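Periplasmic binding protein component of an ABC type zinc uptake transporter (Synechocystis sp., PDB 1PQ4) binds zinc through three histidines and probably delivers it, as the periplasmic solute-binding component, to an ABC-type zinc uptake transporter. Local coordinates at residues T6-P10 / F62-W66; F15-I19 / I148-L152; K18-V24 / Q162-N166; L46-A52 / A73-M77. Numbering follows the deposited sequence.

Overall arrangement
From the N terminus, strand 3-7 runs through the parallel sheet ordered 24-28, 3-7, 54-57, 78-81, and interaction 1 closes the loop from 6-10 to 62-66. Helix 10-20 follows and starts two long closures: interaction 2 onto helix 138-155 and interaction 3 onto helix 160-185, which share K18 and I19 and have centres 6 Å apart. Both cross interaction 1, and V7 CG1 lies 4.0 Å from L16 CG. Interaction 4 closes the short loop from 46-52 to 73-77; it crosses interaction 1 and nests inside the loops closed by interactions 2 and 3. T6 of interaction 1 packs on L49 and A52 of interaction 4.

Interaction 1 of 4, residues T6-P10 / F62-W66; sequences TVSIP and FEQPW
S8, F62 and I9 carry most of this buried contact, in which the turn after strand 3-7 meets the loop after strand 54-57. The extended backbone of T6 and V7 breaks at S8 (phi/psi -74/-47) and returns to an extended form at I9 (-132/158). In the loop, F62 is helical in its angles, and W66 N bonds back to E63 O at 2.8 Å, forming a turn. The nearest CA pair is S8 and E63, 7.9 Å apart. S8, in the m rotamer, points its CB toward the loop and donates from OG to E63 OE2 at 2.6 Å; W66 CZ3, at the indole edge, lies 3.7 Å from S8 OG, while W66 NE1 bonds to Y39 O. F62 (t) presents its ring edge to I9 (chi1 p), with I9 CG2 3.8 Å from F62 CE2. The phenyl ring packs edge-to-face with W135 and comes about 4 Å from the side chain of the zinc ligand H37, so the C-terminal ends of two parallel strands lead into a contact beside the metal site. The buried E63 carboxylate is thus met by the S8 hydroxyl and the backbone amides of I58 and G59, with S8 OG also bonded to Y55 OH.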
loop_
_atom_site.group_PDB
_atom_site.type_symbol
_atom_site.label_atom_id
_atom_site.label_comp_id
_atom_site.label_asym_id
_atom_site.label_seq_id
_atom_site.Cartn_x
_atom_site.Cartn_y
_atom_site.Cartn_z
ATOM N N THR A 6 -6.713 -10.864 11.598
ATOM C CA THR A 6 -5.558 -10.015 11.696
ATOM C C THR A 6 -5.081 -9.747 10.296
ATOM O O THR A 6 -5.087 -10.637 9.386
ATOM C CB THR A 6 -4.438 -10.701 12.541
ATOM O OG1 THR A 6 -4.891 -10.851 13.894
ATOM C CG2 THR A 6 -3.200 -9.833 12.569
ATOM N N VAL A 7 -4.676 -8.504 10.068
ATOM C CA VAL A 7 -4.132 -8.181 8.762
ATOM C C VAL A 7 -2.731 -7.597 8.968
ATOM O O VAL A 7 -2.379 -7.202 10.079
ATOM C CB VAL A 7 -5.000 -7.153 8.005
ATOM C CG1 VAL A 7 -6.442 -7.704 7.865
ATOM C CG2 VAL A 7 -4.985 -5.816 8.769
ATOM N N SER A 8 -1.955 -7.539 7.900
ATOM C CA SER A 8 -0.595 -7.022 8.001
ATOM C C SER A 8 -0.478 -5.514 8.165
ATOM O O SER A 8 0.207 -5.049 9.057
ATOM C CB SER A 8 0.217 -7.437 6.774
ATOM O OG SER A 8 0.471 -8.836 6.788
ATOM N N ILE A 9 -1.206 -4.747 7.352
ATOM C CA ILE A 9 -1.016 -3.282 7.406
ATOM C C ILE A 9 -2.320 -2.540 7.497
ATOM O O ILE A 9 -3.372 -3.070 7.128
ATOM C CB ILE A 9 -0.184 -2.812 6.184
ATOM C CG1 ILE A 9 -0.808 -3.358 4.885
ATOM C CG2 ILE A 9 1.238 -3.323 6.294
ATOM C CD1 ILE A 9 -0.356 -2.648 3.611
ATOM N N PRO A 10 -2.278 -1.283 8.004
ATOM C CA PRO A 10 -3.491 -0.478 8.167
ATOM C C PRO A 10 -4.460 -0.407 6.986
ATOM O O PRO A 10 -5.663 -0.547 7.192
ATOM C CB PRO A 10 -2.949 0.947 8.597
ATOM C CG PRO A 10 -1.593 0.548 9.314
ATOM C CD PRO A 10 -1.062 -0.556 8.412
ATOM N N PHE A 62 5.542 -10.220 0.671
ATOM C CA PHE A 62 5.547 -9.124 1.669
ATOM C C PHE A 62 5.788 -9.598 3.114
ATOM O O PHE A 62 6.515 -8.966 3.873
ATOM C CB PHE A 62 4.212 -8.393 1.616
ATOM C CG PHE A 62 4.184 -7.148 2.441
ATOM C CD1 PHE A 62 4.929 -6.042 2.053
ATOM C CD2 PHE A 62 3.355 -7.045 3.530
ATOM C CE1 PHE A 62 4.826 -4.817 2.739
ATOM C CE2 PHE A 62 3.244 -5.824 4.236
ATOM C CZ PHE A 62 3.974 -4.712 3.826
ATOM N N GLU A 63 5.149 -10.698 3.486
ATOM C CA GLU A 63 5.221 -11.260 4.834
ATOM C C GLU A 63 6.274 -12.370 5.024
ATOM O O GLU A 63 6.372 -12.947 6.113
ATOM C CB GLU A 63 3.865 -11.849 5.213
ATOM C CG GLU A 63 2.721 -10.823 5.466
ATOM C CD GLU A 63 1.899 -10.496 4.238
ATOM O OE1 GLU A 63 2.147 -11.085 3.163
ATOM O OE2 GLU A 63 0.972 -9.650 4.349
ATOM N N GLN A 64 7.035 -12.665 3.973
ATOM C CA GLN A 64 8.044 -13.743 4.001
ATOM C C GLN A 64 8.840 -13.799 5.316
ATOM O O GLN A 64 9.021 -14.865 5.889
ATOM C CB GLN A 64 9.030 -13.609 2.792
ATOM N N PRO A 65 9.312 -12.647 5.805
ATOM C CA PRO A 65 10.088 -12.570 7.052
ATOM C C PRO A 65 9.383 -13.049 8.341
ATOM O O PRO A 65 10.033 -13.479 9.280
ATOM C CB PRO A 65 10.424 -11.087 7.159
ATOM C CG PRO A 65 10.305 -10.589 5.755
ATOM C CD PRO A 65 9.141 -11.311 5.220
ATOM N N TRP A 66 8.067 -12.952 8.386
ATOM C CA TRP A 66 7.324 -13.308 9.585
ATOM C C TRP A 66 6.508 -14.545 9.389
ATOM O O TRP A 66 5.879 -15.013 10.348
ATOM C CB TRP A 66 6.293 -12.223 9.950
ATOM C CG TRP A 66 6.673 -10.851 9.624
ATOM C CD1 TRP A 66 7.886 -10.256 9.857
ATOM C CD2 TRP A 66 5.846 -9.859 9.000
ATOM N NE1 TRP A 66 7.861 -8.953 9.408
ATOM C CE2 TRP A 66 6.624 -8.683 8.882
ATOM C CE3 TRP A 66 4.520 -9.847 8.535
ATOM C CZ2 TRP A 66 6.120 -7.500 8.317
ATOM C CZ3 TRP A 66 4.020 -8.670 7.975
ATOM C CH2 TRP A 66 4.821 -7.512 7.874
#

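Interaction 2 of 4, residues F15-I19 / I148-L152; sequences FLEKI and IAKEL
Helix 10-20, the crossover helix of a beta-alpha-beta unit between the parallel neighbours strand 3-7 and strand 24-28, packs here on helix 138-155 through purely apolar side chains. Build both segments as regular alpha-helix, with I19 N bonded to F15 O at 3.0 Å and L152 N to I148 O at 2.8 Å. Their local axes approach to 10.9 Å and cross at -59°; the closest CA pair is I19 and A149, at 6.4 Å. F15 starts with its CB directed toward the partner, but its m rotamer carries the ring away, where it meets W273 edge-to-face. L16 (m, m) leaves its backbone sideways and then bends in, setting CD1 4.0 Å from I148 CG2. The same L16 CD1 is 3.8 Å from L152 CD1. One turn on, I19 (m, t) directs its CB toward the partner and gives up the largest area of the five, its CD1 standing 4.1 Å from I148 CB. On the sheet side, V7 lies against L16 and I5 against L152, while F170 packs on F15 and I19. The I19 CG2 methyl finishes the interface, 3.9 Å from A149 CB and 4.1 Å from L152 CD1.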
loop_
_atom_site.group_PDB
_atom_site.type_symbol
_atom_site.label_atom_id
_atom_site.label_comp_id
_atom_site.label_asym_id
_atom_site.label_seq_id
_atom_site.Cartn_x
_atom_site.Cartn_y
_atom_site.Cartn_z
ATOM N N PHE A 15 -10.037 -2.339 3.902
ATOM C CA PHE A 15 -10.608 -3.328 2.984
ATOM C C PHE A 15 -11.475 -4.290 3.787
ATOM O O PHE A 15 -12.592 -4.613 3.392
ATOM C CB PHE A 15 -9.507 -4.138 2.326
ATOM C CG PHE A 15 -8.497 -3.332 1.560
ATOM C CD1 PHE A 15 -7.258 -3.929 1.228
ATOM C CD2 PHE A 15 -8.749 -2.028 1.157
ATOM C CE1 PHE A 15 -6.290 -3.235 0.513
ATOM C CE2 PHE A 15 -7.776 -1.300 0.418
ATOM C CZ PHE A 15 -6.553 -1.899 0.104
ATOM N N LEU A 16 -10.952 -4.774 4.911
ATOM C CA LEU A 16 -11.732 -5.705 5.712
ATOM C C LEU A 16 -12.995 -5.103 6.273
ATOM O O LEU A 16 -14.038 -5.794 6.363
ATOM C CB LEU A 16 -10.909 -6.296 6.866
ATOM C CG LEU A 16 -10.161 -7.590 6.481
ATOM C CD1 LEU A 16 -11.157 -8.738 6.279
ATOM C CD2 LEU A 16 -9.396 -7.370 5.155
ATOM N N GLU A 17 -12.898 -3.849 6.729
ATOM C CA GLU A 17 -14.102 -3.179 7.271
ATOM C C GLU A 17 -15.171 -3.070 6.169
ATOM O O GLU A 17 -16.336 -3.272 6.428
ATOM C CB GLU A 17 -13.750 -1.771 7.779
ATOM C CG GLU A 17 -14.910 -0.999 8.450
ATOM C CD GLU A 17 -15.566 -1.753 9.602
ATOM O OE1 GLU A 17 -14.893 -2.579 10.276
ATOM O OE2 GLU A 17 -16.781 -1.504 9.842
ATOM N N LYS A 18 -14.767 -2.733 4.957
ATOM C CA LYS A 18 -15.715 -2.581 3.843
ATOM C C LYS A 18 -16.372 -3.923 3.480
ATOM O O LYS A 18 -17.559 -4.008 3.175
ATOM C CB LYS A 18 -14.966 -2.062 2.606
ATOM C CG LYS A 18 -14.628 -0.572 2.696
ATOM C CD LYS A 18 -15.932 0.246 2.462
ATOM C CE LYS A 18 -15.767 1.748 2.805
ATOM N NZ LYS A 18 -16.915 2.536 2.232
ATOM N N ILE A 19 -15.578 -4.976 3.533
ATOM C CA ILE A 19 -16.082 -6.299 3.129
ATOM C C ILE A 19 -16.834 -6.998 4.241
ATOM O O ILE A 19 -17.890 -7.604 4.027
ATOM C CB ILE A 19 -14.890 -7.154 2.679
ATOM C CG1 ILE A 19 -14.340 -6.605 1.370
ATOM C CG2 ILE A 19 -15.299 -8.672 2.572
ATOM C CD1 ILE A 19 -12.975 -7.153 0.975
ATOM N N ILE A 148 -10.585 -11.852 -0.823
ATOM C CA ILE A 148 -10.900 -11.840 0.597
ATOM C C ILE A 148 -12.352 -12.225 0.915
ATOM O O ILE A 148 -12.618 -13.033 1.833
ATOM C CB ILE A 148 -10.555 -10.441 1.199
ATOM C CG1 ILE A 148 -9.034 -10.174 1.050
ATOM C CG2 ILE A 148 -11.013 -10.385 2.648
ATOM C CD1 ILE A 148 -8.604 -8.739 1.338
ATOM N N ALA A 149 -13.303 -11.643 0.182
ATOM C CA ALA A 149 -14.716 -11.920 0.449
ATOM C C ALA A 149 -14.996 -13.415 0.226
ATOM O O ALA A 149 -15.677 -14.046 1.019
ATOM C CB ALA A 149 -15.614 -11.072 -0.484
ATOM N N LYS A 150 -14.463 -13.953 -0.868
ATOM C CA LYS A 150 -14.656 -15.383 -1.190
ATOM C C LYS A 150 -14.104 -16.220 -0.031
ATOM O O LYS A 150 -14.759 -17.159 0.427
ATOM C CB LYS A 150 -13.924 -15.724 -2.511
ATOM C CG LYS A 150 -13.788 -17.232 -2.794
ATOM C CD LYS A 150 -12.746 -17.541 -3.878
ATOM C CE LYS A 150 -12.390 -19.042 -3.902
ATOM N NZ LYS A 150 -11.940 -19.590 -2.561
ATOM N N GLU A 151 -12.911 -15.888 0.482
ATOM C CA GLU A 151 -12.393 -16.675 1.592
ATOM C C GLU A 151 -13.157 -16.500 2.867
ATOM O O GLU A 151 -13.322 -17.473 3.621
ATOM C CB GLU A 151 -10.917 -16.392 1.822
ATOM C CG GLU A 151 -10.122 -16.753 0.613
ATOM C CD GLU A 151 -9.687 -18.218 0.592
ATOM O OE1 GLU A 151 -10.477 -19.104 0.970
ATOM O OE2 GLU A 151 -8.541 -18.467 0.179
ATOM N N LEU A 152 -13.638 -15.283 3.145
ATOM C CA LEU A 152 -14.416 -15.057 4.380
ATOM C C LEU A 152 -15.765 -15.803 4.329
ATOM O O LEU A 152 -16.303 -16.252 5.376
ATOM C CB LEU A 152 -14.693 -13.550 4.612
ATOM C CG LEU A 152 -13.469 -12.718 5.070
ATOM C CD1 LEU A 152 -13.874 -11.260 5.356
ATOM C CD2 LEU A 152 -12.883 -13.409 6.301
#

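Interaction 3 of 4, residues K18-V24 / Q162-N166; sequences KIGGDLV and QYEAN
The C-terminal end of helix 10-20 is met here by an asparagine side chain. N166, m with chi2 -15°, points toward it and donates from ND2 to I19 O at 2.8 Å (161°); I19 and N166 have the nearest CA atoms, 5.1 Å apart. The amide is held by Q162 (t, p), whose NE2 donates to N166 OD1 at 2.9 Å. One water bridges K18 O and N166 O; a second donates to G20 O and accepts from N166 ND2. At G21 the backbone leaves the helix with positive phi (56/-137), and a short 3-10 turn places L23. L23 (m, t) sets CD1 4.0 Å from Q162 CG and 4.0 Å from Y163 CE2. Y163 (m, chi2 119°) turns its ring edge to I19 O, 3.7 Å from Y163 CD2; its OH bonds to D156. The site joins helix 160-185 to the turn into strand 24-28; the CA-to-CB bond of I19 points away from 162-166, and its side chain packs against A145, I148, A149 and L152 of helix 138-155.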
loop_
_atom_site.group_PDB
_atom_site.type_symbol
_atom_site.label_atom_id
_atom_site.label_comp_id
_atom_site.label_asym_id
_atom_site.label_seq_id
_atom_site.Cartn_x
_atom_site.Cartn_y
_atom_site.Cartn_z
ATOM N N LYS A 18 -14.767 -2.733 4.957
ATOM C CA LYS A 18 -15.715 -2.581 3.843
ATOM C C LYS A 18 -16.372 -3.923 3.480
ATOM O O LYS A 18 -17.559 -4.008 3.175
ATOM C CB LYS A 18 -14.966 -2.062 2.606
ATOM C CG LYS A 18 -14.628 -0.572 2.696
ATOM C CD LYS A 18 -15.932 0.246 2.462
ATOM C CE LYS A 18 -15.767 1.748 2.805
ATOM N NZ LYS A 18 -16.915 2.536 2.232
ATOM N N ILE A 19 -15.578 -4.976 3.533
ATOM C CA ILE A 19 -16.082 -6.299 3.129
ATOM C C ILE A 19 -16.834 -6.998 4.241
ATOM O O ILE A 19 -17.890 -7.604 4.027
ATOM C CB ILE A 19 -14.890 -7.154 2.679
ATOM C CG1 ILE A 19 -14.340 -6.605 1.370
ATOM C CG2 ILE A 19 -15.299 -8.672 2.572
ATOM C CD1 ILE A 19 -12.975 -7.153 0.975
ATOM N N GLY A 20 -16.325 -6.868 5.457
ATOM C CA GLY A 20 -16.923 -7.575 6.592
ATOM C C GLY A 20 -17.834 -6.801 7.513
ATOM O O GLY A 20 -18.736 -7.386 8.125
ATOM N N GLY A 21 -17.589 -5.496 7.648
ATOM C CA GLY A 21 -18.416 -4.691 8.539
ATOM C C GLY A 21 -18.401 -5.285 9.943
ATOM O O GLY A 21 -17.358 -5.690 10.416
ATOM N N ASP A 22 -19.562 -5.351 10.593
ATOM C CA ASP A 22 -19.671 -5.864 11.956
ATOM C C ASP A 22 -19.432 -7.353 12.108
ATOM O O ASP A 22 -19.370 -7.856 13.231
ATOM C CB ASP A 22 -21.059 -5.558 12.537
ATOM C CG ASP A 22 -21.273 -4.104 12.770
ATOM O OD1 ASP A 22 -20.263 -3.368 12.890
ATOM O OD2 ASP A 22 -22.460 -3.699 12.841
ATOM N N LEU A 23 -19.341 -8.082 11.001
ATOM C CA LEU A 23 -19.085 -9.520 11.086
ATOM C C LEU A 23 -17.630 -9.871 11.392
ATOM O O LEU A 23 -17.321 -11.029 11.618
ATOM C CB LEU A 23 -19.462 -10.195 9.768
ATOM C CG LEU A 23 -20.944 -9.917 9.457
ATOM C CD1 LEU A 23 -21.280 -10.400 8.058
ATOM C CD2 LEU A 23 -21.797 -10.661 10.504
ATOM N N VAL A 24 -16.737 -8.885 11.333
ATOM C CA VAL A 24 -15.325 -9.140 11.609
ATOM C C VAL A 24 -14.811 -8.089 12.621
ATOM O O VAL A 24 -15.378 -7.018 12.781
ATOM C CB VAL A 24 -14.431 -9.059 10.305
ATOM C CG1 VAL A 24 -14.902 -10.141 9.238
ATOM C CG2 VAL A 24 -14.500 -7.676 9.672
ATOM N N GLN A 162 -24.207 -11.594 2.915
ATOM C CA GLN A 162 -23.797 -10.256 3.341
ATOM C C GLN A 162 -22.388 -9.946 2.822
ATOM O O GLN A 162 -22.138 -8.843 2.357
ATOM C CB GLN A 162 -23.857 -10.117 4.875
ATOM C CG GLN A 162 -23.700 -8.688 5.356
ATOM C CD GLN A 162 -24.870 -7.800 4.890
ATOM O OE1 GLN A 162 -26.032 -8.062 5.250
ATOM N NE2 GLN A 162 -24.578 -6.760 4.086
ATOM N N TYR A 163 -21.472 -10.908 2.878
ATOM C CA TYR A 163 -20.126 -10.631 2.343
ATOM C C TYR A 163 -20.183 -10.310 0.859
ATOM O O TYR A 163 -19.403 -9.480 0.365
ATOM C CB TYR A 163 -19.191 -11.832 2.517
ATOM C CG TYR A 163 -18.842 -12.150 3.957
ATOM C CD1 TYR A 163 -19.185 -13.386 4.516
ATOM C CD2 TYR A 163 -18.235 -11.191 4.781
ATOM C CE1 TYR A 163 -18.953 -13.667 5.850
ATOM C CE2 TYR A 163 -18.000 -11.459 6.119
ATOM C CZ TYR A 163 -18.363 -12.708 6.653
ATOM O OH TYR A 163 -18.114 -13.014 7.972
ATOM N N GLU A 164 -21.059 -11.007 0.119
ATOM C CA GLU A 164 -21.201 -10.763 -1.320
ATOM C C GLU A 164 -21.778 -9.402 -1.603
ATOM O O GLU A 164 -21.338 -8.714 -2.523
ATOM C CB GLU A 164 -22.163 -11.774 -1.974
ATOM C CG GLU A 164 -21.919 -13.156 -1.539
ATOM C CD GLU A 164 -21.467 -14.001 -2.663
ATOM O OE1 GLU A 164 -20.273 -13.893 -3.022
ATOM O OE2 GLU A 164 -22.317 -14.751 -3.193
ATOM N N ALA A 165 -22.813 -9.032 -0.862
ATOM C CA ALA A 165 -23.398 -7.710 -1.086
ATOM C C ALA A 165 -22.353 -6.639 -0.683
ATOM O O ALA A 165 -22.186 -5.596 -1.383
ATOM C CB ALA A 165 -24.683 -7.541 -0.229
ATOM N N ASN A 166 -21.681 -6.863 0.452
ATOM C CA ASN A 166 -20.662 -5.859 0.874
ATOM C C ASN A 166 -19.554 -5.786 -0.179
ATOM O O ASN A 166 -19.041 -4.719 -0.460
ATOM C CB ASN A 166 -19.996 -6.191 2.220
ATOM C CG ASN A 166 -20.941 -6.131 3.389
ATOM O OD1 ASN A 166 -22.046 -5.586 3.314
ATOM N ND2 ASN A 166 -20.500 -6.675 4.504
HETATM O O HOH W 1 -18.842 -2.532 1.269
HETATM O O HOH W 2 -21.550 -6.615 7.266
#

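Interaction 4 of 4, residues L46-A52 / A73-M77; sequences LAALSEA and ANANM
A single asparagine side chain does double duty here, reaching across to one segment while shaping the turn in its own. N74 ends helix 67-73 by leaving helical angles (-158/104), and its t rotamer (chi2 -20°) makes an Asx turn: N76 N donates to N74 OD1 at 3.0 Å, with a weak bond from M77 N to the same oxygen at 3.3 Å. Its other amide atom, ND2, donates to L49 O at 2.7 Å (153°). The facing segment is the C-terminal part of helix 43-48, followed by a 3-10 turn, 49-51, in which E51 N bonds to A48 O at 3.2 Å; A52 then turns extended (-66/133). Across the contact the nearest CA pairs are L46 with A73 at 5.9 Å, S50 with N74 at 5.2 Å and A52 with M77 at 6.1 Å, so the two segments run side by side in the same direction. A73 lies against the first, its CB 3.5 Å from L46 O and 4.1 Å from L49 CD1. L49 and M77 both pack on L70, and T6 of strand 3-7 packs on L49 and A52. The contact joins the end of helix 43-48 and its 3-10 turn, before strand 54-57, to the loop between helix 67-73 and strand 78-81. M77 (p, t, t) extends its thioether across to the 3-10 turn, with SD 4.0 Å from A52 CB and CE 4.2 Å from L49 CD1.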
loop_
_atom_site.group_PDB
_atom_site.type_symbol
_atom_site.label_atom_id
_atom_site.label_comp_id
_atom_site.label_asym_id
_atom_site.label_seq_id
_atom_site.Cartn_x
_atom_site.Cartn_y
_atom_site.Cartn_z
ATOM N N LEU A 46 2.434 -11.658 18.769
ATOM C CA LEU A 46 2.382 -13.079 18.407
ATOM C C LEU A 46 1.470 -13.840 19.378
ATOM O O LEU A 46 0.776 -14.764 18.965
ATOM C CB LEU A 46 3.776 -13.686 18.425
ATOM C CG LEU A 46 4.725 -13.080 17.389
ATOM C CD1 LEU A 46 6.136 -13.564 17.638
ATOM C CD2 LEU A 46 4.278 -13.452 16.001
ATOM N N ALA A 47 1.466 -13.441 20.657
ATOM C CA ALA A 47 0.601 -14.082 21.660
ATOM C C ALA A 47 -0.863 -13.803 21.355
ATOM O O ALA A 47 -1.712 -14.684 21.469
ATOM C CB ALA A 47 0.906 -13.559 23.055
ATOM N N ALA A 48 -1.160 -12.566 20.980
ATOM C CA ALA A 48 -2.536 -12.181 20.688
ATOM C C ALA A 48 -3.065 -12.925 19.489
ATOM O O ALA A 48 -4.282 -13.098 19.338
ATOM C CB ALA A 48 -2.612 -10.691 20.432
ATOM N N LEU A 49 -2.154 -13.375 18.642
ATOM C CA LEU A 49 -2.533 -14.093 17.423
ATOM C C LEU A 49 -3.258 -15.394 17.656
ATOM O O LEU A 49 -3.901 -15.931 16.741
ATOM C CB LEU A 49 -1.305 -14.389 16.565
ATOM C CG LEU A 49 -0.943 -13.436 15.442
ATOM C CD1 LEU A 49 0.131 -14.132 14.566
ATOM C CD2 LEU A 49 -2.210 -13.104 14.604
ATOM N N SER A 50 -3.161 -15.925 18.875
ATOM C CA SER A 50 -3.806 -17.202 19.145
ATOM C C SER A 50 -5.322 -17.095 19.013
ATOM O O SER A 50 -5.980 -18.081 18.752
ATOM C CB SER A 50 -3.400 -17.735 20.531
ATOM O OG SER A 50 -3.882 -16.899 21.561
ATOM N N GLU A 51 -5.861 -15.888 19.175
ATOM C CA GLU A 51 -7.299 -15.596 19.071
ATOM C C GLU A 51 -7.810 -15.539 17.617
ATOM O O GLU A 51 -9.017 -15.656 17.355
ATOM C CB GLU A 51 -7.572 -14.197 19.652
ATOM C CG GLU A 51 -7.292 -13.995 21.132
ATOM C CD GLU A 51 -8.473 -14.427 21.990
ATOM O OE1 GLU A 51 -9.612 -13.985 21.700
ATOM O OE2 GLU A 51 -8.265 -15.201 22.949
ATOM N N ALA A 52 -6.897 -15.282 16.685
ATOM C CA ALA A 52 -7.258 -15.098 15.273
ATOM C C ALA A 52 -7.817 -16.291 14.525
ATOM O O ALA A 52 -7.273 -17.386 14.569
ATOM C CB ALA A 52 -6.071 -14.584 14.510
ATOM N N ALA A 73 2.619 -19.367 15.786
ATOM C CA ALA A 73 1.820 -18.721 16.840
ATOM C C ALA A 73 0.358 -19.196 16.843
ATOM O O ALA A 73 -0.347 -19.171 17.875
ATOM C CB ALA A 73 1.884 -17.182 16.673
ATOM N N ASN A 74 -0.108 -19.623 15.679
ATOM C CA ASN A 74 -1.479 -20.085 15.543
ATOM C C ASN A 74 -1.534 -20.982 14.332
ATOM O O ASN A 74 -1.535 -20.519 13.190
ATOM C CB ASN A 74 -2.436 -18.907 15.344
ATOM C CG ASN A 74 -3.892 -19.320 15.513
ATOM O OD1 ASN A 74 -4.222 -20.506 15.420
ATOM N ND2 ASN A 74 -4.770 -18.344 15.751
ATOM N N ALA A 75 -1.587 -22.280 14.576
ATOM C CA ALA A 75 -1.604 -23.239 13.483
ATOM C C ALA A 75 -2.992 -23.467 12.927
ATOM O O ALA A 75 -3.156 -24.080 11.885
ATOM C CB ALA A 75 -1.016 -24.554 13.949
ATOM N N ASN A 76 -3.996 -22.946 13.609
ATOM C CA ASN A 76 -5.356 -23.136 13.165
ATOM C C ASN A 76 -5.888 -22.027 12.266
ATOM O O ASN A 76 -6.791 -22.264 11.453
ATOM C CB ASN A 76 -6.225 -23.294 14.396
ATOM C CG ASN A 76 -5.773 -24.463 15.249
ATOM O OD1 ASN A 76 -5.778 -25.605 14.784
ATOM N ND2 ASN A 76 -5.349 -24.183 16.489
ATOM N N MET A 77 -5.321 -20.833 12.377
ATOM C CA MET A 77 -5.817 -19.732 11.558
ATOM C C MET A 77 -5.571 -19.886 10.075
ATOM O O MET A 77 -4.503 -20.314 9.628
ATOM C CB MET A 77 -5.255 -18.395 12.023
ATOM C CG MET A 77 -3.916 -18.064 11.514
ATOM S SD MET A 77 -3.349 -16.491 12.231
ATOM C CE MET A 77 -1.706 -16.571 11.681
#